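Local coordinates for protein 7beta-hydroxysteroid dehydrogenase (Collinsella aerofaciens, PDB 5FYD) that catalyses the NADPH-dependent reduction of the 7-oxo group of 7-oxolithocholate to ursodeoxycholate, a bile-acid conversion carried out by a homodimeric short-chain dehydrogenase/reductase, at residues 242-247 and 251-256. Numbering follows the deposited sequence. Where two conformers were deposited one is given.
Sequences HDWKAN and DEYIRY
Trp244 lies flat against Tyr253: its five-membered ring and the phenol ring form an offset stack, centroids 4.0 Å apart and planes 2° from parallel. The overlap runs back to the root of the tryptophan, whose CB stands over the same phenol face, 3.6 Å from the Tyr253 ring centroid, as a CH-pi contact. Two different first torsions produce this match. CG of Trp244 is anti to its carbonyl carbon (chi1 -79°), which carries the indole across to the facing helix, whereas CG of Tyr253 is anti to its backbone nitrogen, which lays the phenol flat along the indole face. The far, benzo end of the indole reaches the other helix itself, with Trp244 CZ3 3.7 Å from Glu252 O. It also meets a second ring obliquely, planes at 45°: Trp244 CZ2 sits over one face of Tyr256, 3.4 Å from Tyr256 CD2. The axes of segments 242-247 and 251-256 approach to 10.0 Å, so one indole bridges most of the gap in this pair of C-terminal helices joined by a short turn. With Trp244 cut back to an alanine, the two tyrosine rings would probably lose the surface they share and a gap would open between the helices. Glu252 OE1 is hydrogen-bonded to His248 ND1 and OE2 to Thr249 N, engaging its polar end within the turn, while Tyr253 also touches Ile147 and Ser148. With no hydrogen bond joining the two segments, their association rests on aromatic and dispersion contacts, in a C-terminal region indispensable for activity that includes the NADP(+)-binding Ser240 near Trp244.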
loop_
_atom_site.group_PDB
_atom_site.type_symbol
_atom_site.label_atom_id
_atom_site.label_comp_id
_atom_site.label_asym_id
_atom_site.label_seq_id
_atom_site.Cartn_x
_atom_site.Cartn_y
_atom_site.Cartn_z
ATOM N N HIS A 242 -20.308 16.675 0.152
ATOM C CA HIS A 242 -21.302 17.725 0.043
ATOM C C HIS A 242 -20.673 19.103 0.150
ATOM O O HIS A 242 -21.055 20.004 -0.583
ATOM C CB HIS A 242 -22.439 17.584 1.060
ATOM C CG HIS A 242 -23.503 18.609 0.850
ATOM N ND1 HIS A 242 -23.480 19.824 1.489
ATOM C CD2 HIS A 242 -24.539 18.659 -0.021
ATOM C CE1 HIS A 242 -24.489 20.561 1.067
ATOM N NE2 HIS A 242 -25.140 19.888 0.141
ATOM N N ASP A 243 -19.712 19.263 1.043
ATOM C CA ASP A 243 -19.049 20.547 1.210
ATOM C C ASP A 243 -18.210 20.932 -0.014
ATOM O O ASP A 243 -18.239 22.088 -0.432
ATOM C CB ASP A 243 -18.232 20.541 2.488
ATOM C CG ASP A 243 -19.111 20.443 3.713
ATOM O OD1 ASP A 243 -20.287 20.855 3.619
ATOM O OD2 ASP A 243 -18.651 19.921 4.747
ATOM N N TRP A 244 -17.511 19.967 -0.607
ATOM C CA TRP A 244 -16.827 20.210 -1.892
ATOM C C TRP A 244 -17.812 20.625 -2.999
ATOM O O TRP A 244 -17.599 21.642 -3.706
ATOM C CB TRP A 244 -15.986 18.993 -2.297
ATOM C CG TRP A 244 -14.692 18.934 -1.580
ATOM C CD1 TRP A 244 -14.316 18.034 -0.627
ATOM C CD2 TRP A 244 -13.580 19.815 -1.762
ATOM N NE1 TRP A 244 -13.049 18.315 -0.185
ATOM C CE2 TRP A 244 -12.572 19.406 -0.867
ATOM C CE3 TRP A 244 -13.337 20.910 -2.595
ATOM C CZ2 TRP A 244 -11.326 20.049 -0.793
ATOM C CZ3 TRP A 244 -12.105 21.564 -2.507
ATOM C CH2 TRP A 244 -11.119 21.126 -1.625
ATOM N N LYS A 245 -18.924 19.905 -3.092
ATOM C CA LYS A 245 -19.914 20.153 -4.144
ATOM C C LYS A 245 -20.567 21.514 -3.983
ATOM O O LYS A 245 -20.724 22.248 -4.949
ATOM C CB LYS A 245 -20.995 19.077 -4.140
ATOM C CG LYS A 245 -20.616 17.752 -4.783
ATOM C CD LYS A 245 -21.820 16.801 -4.723
ATOM C CE LYS A 245 -21.633 15.558 -5.582
ATOM N NZ LYS A 245 -22.797 14.653 -5.414
ATOM N N ALA A 246 -20.902 21.858 -2.749
ATOM C CA ALA A 246 -21.721 23.029 -2.462
ATOM C C ALA A 246 -20.906 24.310 -2.360
ATOM O O ALA A 246 -21.402 25.382 -2.747
ATOM C CB ALA A 246 -22.508 22.810 -1.183
ATOM N N ASN A 247 -19.679 24.214 -1.847
ATOM C CA ASN A 247 -18.914 25.411 -1.469
ATOM C C ASN A 247 -17.651 25.678 -2.268
ATOM O O ASN A 247 -16.938 26.641 -1.980
ATOM C CB ASN A 247 -18.561 25.324 0.015
ATOM C CG ASN A 247 -19.789 25.186 0.885
ATOM O OD1 ASN A 247 -20.816 25.790 0.603
ATOM N ND2 ASN A 247 -19.700 24.387 1.921
ATOM N N ASP A 251 -12.829 22.858 -10.133
ATOM C CA ASP A 251 -11.380 23.024 -10.199
ATOM C C ASP A 251 -10.696 22.985 -8.833
ATOM O O ASP A 251 -9.619 22.399 -8.689
ATOM C CB ASP A 251 -11.035 24.332 -10.915
ATOM C CG ASP A 251 -11.184 24.243 -12.421
ATOM O OD1 ASP A 251 -11.717 23.249 -12.959
ATOM O OD2 ASP A 251 -10.748 25.202 -13.088
ATOM N N GLU A 252 -11.314 23.603 -7.820
ATOM C CA GLU A 252 -10.732 23.580 -6.484
ATOM C C GLU A 252 -10.603 22.168 -5.948
ATOM O O GLU A 252 -9.634 21.833 -5.293
ATOM C CB GLU A 252 -11.585 24.395 -5.505
ATOM C CG GLU A 252 -11.436 25.904 -5.606
ATOM C CD GLU A 252 -12.385 26.536 -4.612
ATOM O OE1 GLU A 252 -12.038 26.578 -3.414
ATOM O OE2 GLU A 252 -13.514 26.837 -4.963
ATOM N N TYR A 253 -11.614 21.347 -6.216
ATOM C CA TYR A 253 -11.652 19.967 -5.742
ATOM C C TYR A 253 -10.573 19.145 -6.450
ATOM O O TYR A 253 -9.827 18.399 -5.809
ATOM C CB TYR A 253 -13.039 19.388 -6.002
ATOM C CG TYR A 253 -13.435 18.154 -5.219
ATOM C CD1 TYR A 253 -12.615 17.574 -4.235
ATOM C CD2 TYR A 253 -14.665 17.578 -5.455
ATOM C CE1 TYR A 253 -13.041 16.458 -3.534
ATOM C CE2 TYR A 253 -15.087 16.466 -4.768
ATOM C CZ TYR A 253 -14.288 15.916 -3.808
ATOM O OH TYR A 253 -14.775 14.810 -3.127
ATOM N N ILE A 254 -10.471 19.312 -7.758
ATOM C CA ILE A 254 -9.441 18.616 -8.551
ATOM C C ILE A 254 -8.052 19.009 -8.050
ATOM O O ILE A 254 -7.191 18.156 -7.802
ATOM C CB ILE A 254 -9.552 18.982 -10.055
ATOM C CG1 ILE A 254 -10.885 18.471 -10.618
ATOM C CG2 ILE A 254 -8.359 18.444 -10.855
ATOM C CD1 ILE A 254 -11.266 19.147 -11.920
ATOM N N ARG A 255 -7.850 20.316 -7.921
ATOM C CA ARG A 255 -6.549 20.862 -7.527
ATOM C C ARG A 255 -6.142 20.404 -6.145
ATOM O O ARG A 255 -4.981 20.148 -5.924
ATOM C CB ARG A 255 -6.531 22.394 -7.617
ATOM C CG ARG A 255 -6.409 22.874 -9.054
ATOM C CD ARG A 255 -6.252 24.387 -9.156
ATOM N NE ARG A 255 -6.266 24.789 -10.565
ATOM C CZ ARG A 255 -7.088 25.660 -11.144
ATOM N NH1 ARG A 255 -8.009 26.330 -10.466
ATOM N NH2 ARG A 255 -6.966 25.876 -12.448
ATOM N N TYR A 256 -7.115 20.287 -5.248
ATOM C CA TYR A 256 -6.875 19.763 -3.906
ATOM C C TYR A 256 -6.353 18.340 -3.976
ATOM O O TYR A 256 -5.335 18.017 -3.356
ATOM C CB TYR A 256 -8.150 19.825 -3.094
ATOM C CG TYR A 256 -7.984 19.458 -1.663
ATOM C CD1 TYR A 256 -7.385 20.352 -0.776
ATOM C CD2 TYR A 256 -8.472 18.252 -1.165
ATOM C CE1 TYR A 256 -7.249 20.040 0.568
ATOM C CE2 TYR A 256 -8.343 17.938 0.188
ATOM C CZ TYR A 256 -7.730 18.837 1.036
ATOM O OH TYR A 256 -7.593 18.556 2.371
#